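Local coordinates for Lmo2051 protein (Listeria monocytogenes, PDB 3I18) that probably hydrolyses proteins with the help of ATP as a membrane serine protease of peptidase family S16, represented here by its PDZ domain, at residues Asp22-Gly27 / Ile85-Val90; Asp46-Lys51 / Ile72-Ile77. All coordinates share one frame; numbering follows the deposited sequence.

Contact 1: residues Asp22-Gly27 / Ile85-Val90; sequences DVLHAG and IGITLV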
loop_
_atom_site.group_PDB
_atom_site.type_symbol
_atom_site.label_atom_id
_atom_site.label_comp_id
_atom_site.label_asym_id
_atom_site.label_seq_id
_atom_site.Cartn_x
_atom_site.Cartn_y
_atom_site.Cartn_z
ATOM N N ASP A 22 12.179 -1.489 -0.026
ATOM C CA ASP A 22 12.928 -2.479 0.729
ATOM C C ASP A 22 12.008 -3.587 1.254
ATOM O O ASP A 22 12.454 -4.483 1.968
ATOM C CB ASP A 22 13.656 -1.785 1.887
ATOM C CG ASP A 22 15.124 -2.166 1.971
ATOM O OD1 ASP A 22 15.765 -2.332 0.911
ATOM O OD2 ASP A 22 15.642 -2.281 3.100
ATOM N N VAL A 23 10.731 -3.528 0.878
ATOM C CA VAL A 23 9.741 -4.519 1.313
ATOM C C VAL A 23 8.872 -5.074 0.178
ATOM O O VAL A 23 8.833 -6.283 -0.053
ATOM C CB VAL A 23 8.770 -3.921 2.367
ATOM C CG1 VAL A 23 7.691 -4.935 2.720
ATOM C CG2 VAL A 23 9.527 -3.496 3.606
ATOM N N LEU A 24 8.169 -4.184 -0.519
ATOM C CA LEU A 24 7.262 -4.583 -1.594
ATOM C C LEU A 24 7.904 -4.689 -2.972
ATOM O O LEU A 24 8.976 -4.137 -3.224
ATOM C CB LEU A 24 6.088 -3.594 -1.665
ATOM C CG LEU A 24 5.237 -3.419 -0.402
ATOM C CD1 LEU A 24 4.270 -2.269 -0.587
ATOM C CD2 LEU A 24 4.494 -4.718 -0.102
ATOM N N HIS A 25 7.230 -5.416 -3.857
ATOM C CA HIS A 25 7.681 -5.588 -5.231
ATOM C C HIS A 25 6.461 -5.541 -6.137
ATOM O O HIS A 25 5.336 -5.789 -5.695
ATOM C CB HIS A 25 8.407 -6.927 -5.415
ATOM C CG HIS A 25 9.785 -6.961 -4.832
ATOM N ND1 HIS A 25 10.043 -7.374 -3.542
ATOM C CD2 HIS A 25 10.986 -6.628 -5.367
ATOM C CE1 HIS A 25 11.342 -7.295 -3.308
ATOM N NE2 HIS A 25 11.936 -6.845 -4.399
ATOM N N ALA A 26 6.679 -5.210 -7.404
ATOM C CA ALA A 26 5.584 -5.142 -8.359
ATOM C C ALA A 26 4.937 -6.516 -8.449
ATOM O O ALA A 26 5.629 -7.530 -8.565
ATOM C CB ALA A 26 6.113 -4.712 -9.718
ATOM N N GLY A 27 3.611 -6.546 -8.379
ATOM C CA GLY A 27 2.894 -7.804 -8.456
ATOM C C GLY A 27 2.361 -8.278 -7.117
ATOM O O GLY A 27 1.448 -9.101 -7.068
ATOM N N ILE A 85 2.769 5.354 0.622
ATOM C CA ILE A 85 3.708 4.254 0.748
ATOM C C ILE A 85 4.764 4.402 -0.345
ATOM O O ILE A 85 5.922 4.013 -0.170
ATOM C CB ILE A 85 2.985 2.900 0.577
ATOM C CG1 ILE A 85 1.949 2.732 1.679
ATOM C CG2 ILE A 85 3.998 1.745 0.611
ATOM C CD1 ILE A 85 1.058 1.508 1.501
ATOM N N GLY A 86 4.346 4.975 -1.470
ATOM C CA GLY A 86 5.245 5.190 -2.592
ATOM C C GLY A 86 5.063 4.143 -3.668
ATOM O O GLY A 86 6.042 3.653 -4.226
ATOM N N ILE A 87 3.808 3.816 -3.973
ATOM C CA ILE A 87 3.486 2.803 -4.971
ATOM C C ILE A 87 2.300 3.193 -5.852
ATOM O O ILE A 87 1.509 4.071 -5.497
ATOM C CB ILE A 87 3.111 1.473 -4.284
ATOM C CG1 ILE A 87 1.933 1.707 -3.328
ATOM C CG2 ILE A 87 4.301 0.910 -3.524
ATOM C CD1 ILE A 87 1.492 0.472 -2.542
ATOM N N THR A 88 2.183 2.551 -7.011
ATOM C CA THR A 88 1.035 2.778 -7.878
ATOM C C THR A 88 0.280 1.455 -7.810
ATOM O O THR A 88 0.881 0.399 -7.576
ATOM C CB THR A 88 1.424 3.092 -9.351
ATOM O OG1 THR A 88 2.231 2.033 -9.881
ATOM C CG2 THR A 88 2.194 4.405 -9.432
ATOM N N LEU A 89 -1.032 1.515 -7.998
ATOM C CA LEU A 89 -1.886 0.333 -7.920
ATOM C C LEU A 89 -2.540 0.028 -9.259
ATOM O O LEU A 89 -2.756 0.925 -10.073
ATOM C CB LEU A 89 -2.985 0.567 -6.882
ATOM C CG LEU A 89 -2.553 1.240 -5.570
ATOM C CD1 LEU A 89 -3.776 1.590 -4.728
ATOM C CD2 LEU A 89 -1.618 0.325 -4.817
ATOM N N VAL A 90 -2.877 -1.239 -9.480
ATOM C CA VAL A 90 -3.515 -1.633 -10.732
ATOM C C VAL A 90 -4.842 -0.899 -10.941
ATOM O O VAL A 90 -5.256 -0.658 -12.076
ATOM C CB VAL A 90 -3.749 -3.158 -10.774
ATOM C CG1 VAL A 90 -4.596 -3.526 -11.983
ATOM C CG2 VAL A 90 -2.407 -3.877 -10.839
#
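This is a small, buried apolar contact in the core of the PDZ domain, made by Leu24 on one side and Ile85 and Ile87 on the other. Segment 22-27 is part of the loop between strands 9-14 and 29-33. Segment 85-90 takes in the latter part of strand 83-89, which a bulge interrupts, and Val90 beyond it. No hydrogen bond links the two, and the buried surface is only 82 Å².

A single methyl group does the touching for the loop. Leu24 CD1 lies 4.2 Å from CG2 of Ile85 and 4.3 Å from CG2 of Ile87. Ile85 CG2 and Ile87 CG2 are themselves 4.2 Å apart, so the three carbons form a nearly equilateral triangle. Leu24 CD1 therefore sits over the gap between two side chains that rise from the same face of the strand. Leu24 contributes more than half of the buried surface. Its CG stands beside the backbone N (chi1 -58°), and CD1 is the branch that reaches inward. The Leu24 and Ile85 side chains meet at about a right angle. In Ile85 it is the CG2 branch, anti to the backbone N, that meets the leucine.

Gly86 lies between the two isoleucines. Both Gly86 and Ile87 pair through the backbone with His100, a residue of the C-terminal His tag, which makes a G1 beta bulge. The backbone pairing on that side thus involves a residue foreign to the natural protein.

The cluster continues into the sheet. Leu24 also packs on Tyr61 of strand 56-63 and Ile72 of strand 66-76, while Ile87 rests on Val14 of strand 9-14. Ile85 touches Ile59 of strand 56-63 and Ile72 and Leu74 of strand 66-76. The 22-27 loop thus packs on a core drawn from several strands.

Contact 2: residues Asp46-Lys51 / Ile72-Ile77; sequences DYIHSK and IKLTAI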
loop_
_atom_site.group_PDB
_atom_site.type_symbol
_atom_site.label_atom_id
_atom_site.label_comp_id
_atom_site.label_asym_id
_atom_site.label_seq_id
_atom_site.Cartn_x
_atom_site.Cartn_y
_atom_site.Cartn_z
ATOM N N ASP A 46 -7.754 6.289 1.278
ATOM C CA ASP A 46 -8.284 7.213 2.284
ATOM C C ASP A 46 -7.589 6.995 3.618
ATOM O O ASP A 46 -7.238 7.948 4.310
ATOM C CB ASP A 46 -9.788 7.010 2.506
ATOM C CG ASP A 46 -10.630 7.511 1.357
ATOM O OD1 ASP A 46 -10.214 8.467 0.671
ATOM O OD2 ASP A 46 -11.729 6.952 1.156
ATOM N N TYR A 47 -7.404 5.729 3.981
ATOM C CA TYR A 47 -6.774 5.405 5.247
ATOM C C TYR A 47 -5.361 5.957 5.333
ATOM O O TYR A 47 -4.995 6.584 6.332
ATOM C CB TYR A 47 -6.764 3.892 5.466
ATOM C CG TYR A 47 -6.168 3.517 6.795
ATOM C CD1 TYR A 47 -4.818 3.179 6.908
ATOM C CD2 TYR A 47 -6.938 3.574 7.959
ATOM C CE1 TYR A 47 -4.251 2.915 8.148
ATOM C CE2 TYR A 47 -6.381 3.310 9.204
ATOM C CZ TYR A 47 -5.038 2.985 9.291
ATOM O OH TYR A 47 -4.471 2.758 10.523
ATOM N N ILE A 48 -4.574 5.739 4.283
ATOM C CA ILE A 48 -3.198 6.225 4.252
ATOM C C ILE A 48 -3.200 7.743 4.415
ATOM O O ILE A 48 -2.427 8.290 5.201
ATOM C CB ILE A 48 -2.503 5.836 2.920
ATOM C CG1 ILE A 48 -2.358 4.306 2.835
ATOM C CG2 ILE A 48 -1.145 6.503 2.834
ATOM C CD1 ILE A 48 -1.969 3.792 1.464
ATOM N N HIS A 49 -4.093 8.417 3.689
ATOM C CA HIS A 49 -4.186 9.876 3.760
ATOM C C HIS A 49 -4.597 10.390 5.137
ATOM O O HIS A 49 -4.415 11.570 5.435
ATOM C CB HIS A 49 -5.173 10.414 2.721
ATOM C CG HIS A 49 -4.698 10.292 1.306
ATOM N ND1 HIS A 49 -5.336 10.913 0.255
ATOM C CD2 HIS A 49 -3.650 9.622 0.766
ATOM C CE1 HIS A 49 -4.702 10.636 -0.870
ATOM N NE2 HIS A 49 -3.675 9.855 -0.588
ATOM N N SER A 50 -5.158 9.520 5.972
ATOM C CA SER A 50 -5.569 9.931 7.308
ATOM C C SER A 50 -4.372 9.891 8.245
ATOM O O SER A 50 -4.460 10.274 9.414
ATOM C CB SER A 50 -6.688 9.019 7.841
ATOM O OG SER A 50 -6.215 7.732 8.215
ATOM N N LYS A 51 -3.242 9.421 7.730
ATOM C CA LYS A 51 -2.031 9.339 8.534
ATOM C C LYS A 51 -1.112 10.518 8.235
ATOM O O LYS A 51 -1.494 11.448 7.519
ATOM C CB LYS A 51 -1.320 8.012 8.258
ATOM C CG LYS A 51 -2.202 6.814 8.543
ATOM C CD LYS A 51 -2.748 6.872 9.969
ATOM C CE LYS A 51 -3.832 5.828 10.196
ATOM N NZ LYS A 51 -4.166 5.644 11.646
ATOM N N ILE A 72 6.164 -0.368 7.078
ATOM C CA ILE A 72 6.677 0.540 6.066
ATOM C C ILE A 72 6.431 1.955 6.551
ATOM O O ILE A 72 5.342 2.277 7.012
ATOM C CB ILE A 72 5.980 0.313 4.711
ATOM C CG1 ILE A 72 6.187 -1.140 4.272
ATOM C CG2 ILE A 72 6.559 1.251 3.657
ATOM C CD1 ILE A 72 5.563 -1.467 2.920
ATOM N N LYS A 73 7.462 2.789 6.485
ATOM C CA LYS A 73 7.331 4.172 6.912
ATOM C C LYS A 73 6.745 4.963 5.755
ATOM O O LYS A 73 7.148 4.786 4.599
ATOM C CB LYS A 73 8.697 4.737 7.318
ATOM C CG LYS A 73 8.674 6.181 7.810
ATOM C CD LYS A 73 9.865 6.475 8.717
ATOM C CE LYS A 73 9.760 5.691 10.022
ATOM N NZ LYS A 73 10.837 6.037 10.997
ATOM N N LEU A 74 5.786 5.827 6.064
ATOM C CA LEU A 74 5.142 6.641 5.039
ATOM C C LEU A 74 6.040 7.810 4.684
ATOM O O LEU A 74 6.730 8.358 5.542
ATOM C CB LEU A 74 3.801 7.164 5.547
ATOM C CG LEU A 74 2.745 6.096 5.851
ATOM C CD1 LEU A 74 1.454 6.775 6.247
ATOM C CD2 LEU A 74 2.528 5.231 4.611
ATOM N N THR A 75 6.035 8.180 3.411
ATOM C CA THR A 75 6.844 9.292 2.936
ATOM C C THR A 75 5.890 10.259 2.247
ATOM O O THR A 75 4.688 10.012 2.206
ATOM C CB THR A 75 7.932 8.797 1.947
ATOM O OG1 THR A 75 8.825 9.875 1.635
ATOM C CG2 THR A 75 7.295 8.262 0.674
ATOM N N ALA A 76 6.401 11.371 1.736
ATOM C CA ALA A 76 5.544 12.329 1.050
ATOM C C ALA A 76 5.441 11.878 -0.405
ATOM O O ALA A 76 6.468 11.619 -1.037
ATOM C CB ALA A 76 6.162 13.728 1.127
ATOM N N ILE A 77 4.228 11.768 -0.947
ATOM C CA ILE A 77 4.107 11.342 -2.342
ATOM C C ILE A 77 3.784 12.462 -3.320
ATOM O O ILE A 77 3.654 12.221 -4.520
ATOM C CB ILE A 77 3.085 10.168 -2.533
ATOM C CG1 ILE A 77 1.756 10.481 -1.847
ATOM C CG2 ILE A 77 3.684 8.867 -2.026
ATOM C CD1 ILE A 77 0.904 11.483 -2.608
#
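Leu74 is the centre of this contact, which packs the end of helix 41-49 against strand 66-76 in the alpha-beta fold of the PDZ domain. It buries the most surface, followed by Ile48 of the helix and Lys51 just after it. No hydrogen bond crosses between the segments.

The two methyls of Leu74 reach the helix end in different ways. Leu74 CD1 meets the root of the lysine, 3.6 Å from Lys51 CB. Leu74 CD2 lies 4.3 Å from Ile48 CG2. That isoleucine methyl is equally close to Leu74 CD1, so it faces the fork of the leucine. Only the aliphatic base of Lys51 joins the packing. Its chain bends at chi2 (-55°), and its amino group turns from the strand. The charged group can thus leave the apolar patch.

Neighbouring strands add to the packing. Ile48 also packs on Ile33 of strand 29-33, and Leu74 on Val57 of strand 56-63. The backbone of Leu74 pairs with Gly54 and Asp55.

Polar bonds within segment 46-51 hold the helix end and its exit. Lys51 N bonds to Ile48 O at 2.9 Å. The lysine tip makes a weak bond from NZ to Tyr47 OH, which is also bonded to Asp34 OD1. Tyr47 O takes two bonds from one residue, Ser50. Ser50 N lies 3.0 Å from Tyr47 O, and Ser50 OG donates to Tyr47 O at 2.5 Å, in the carbonyl plane and on a lone pair.

Contacts 1 and 2 are two parts of one apolar core. Their centres lie 13 Å apart, and along the chain both segments of contact 2 fall between those of contact 1. Ile85 is the main joint between them. Ile85 CD1 is 3.8 Å from CD1 of Ile48, and Ile85 CG1 is 3.9 Å from CD2 of Leu74. A second joint runs through the 22-27 loop, where Leu24 CD1 meets Ile72 CD1 at 3.8 Å. Strands 66-76 and 83-89 are antiparallel neighbours, so the shared sheet carries one side of each contact. The loop and the helix supply the other sides.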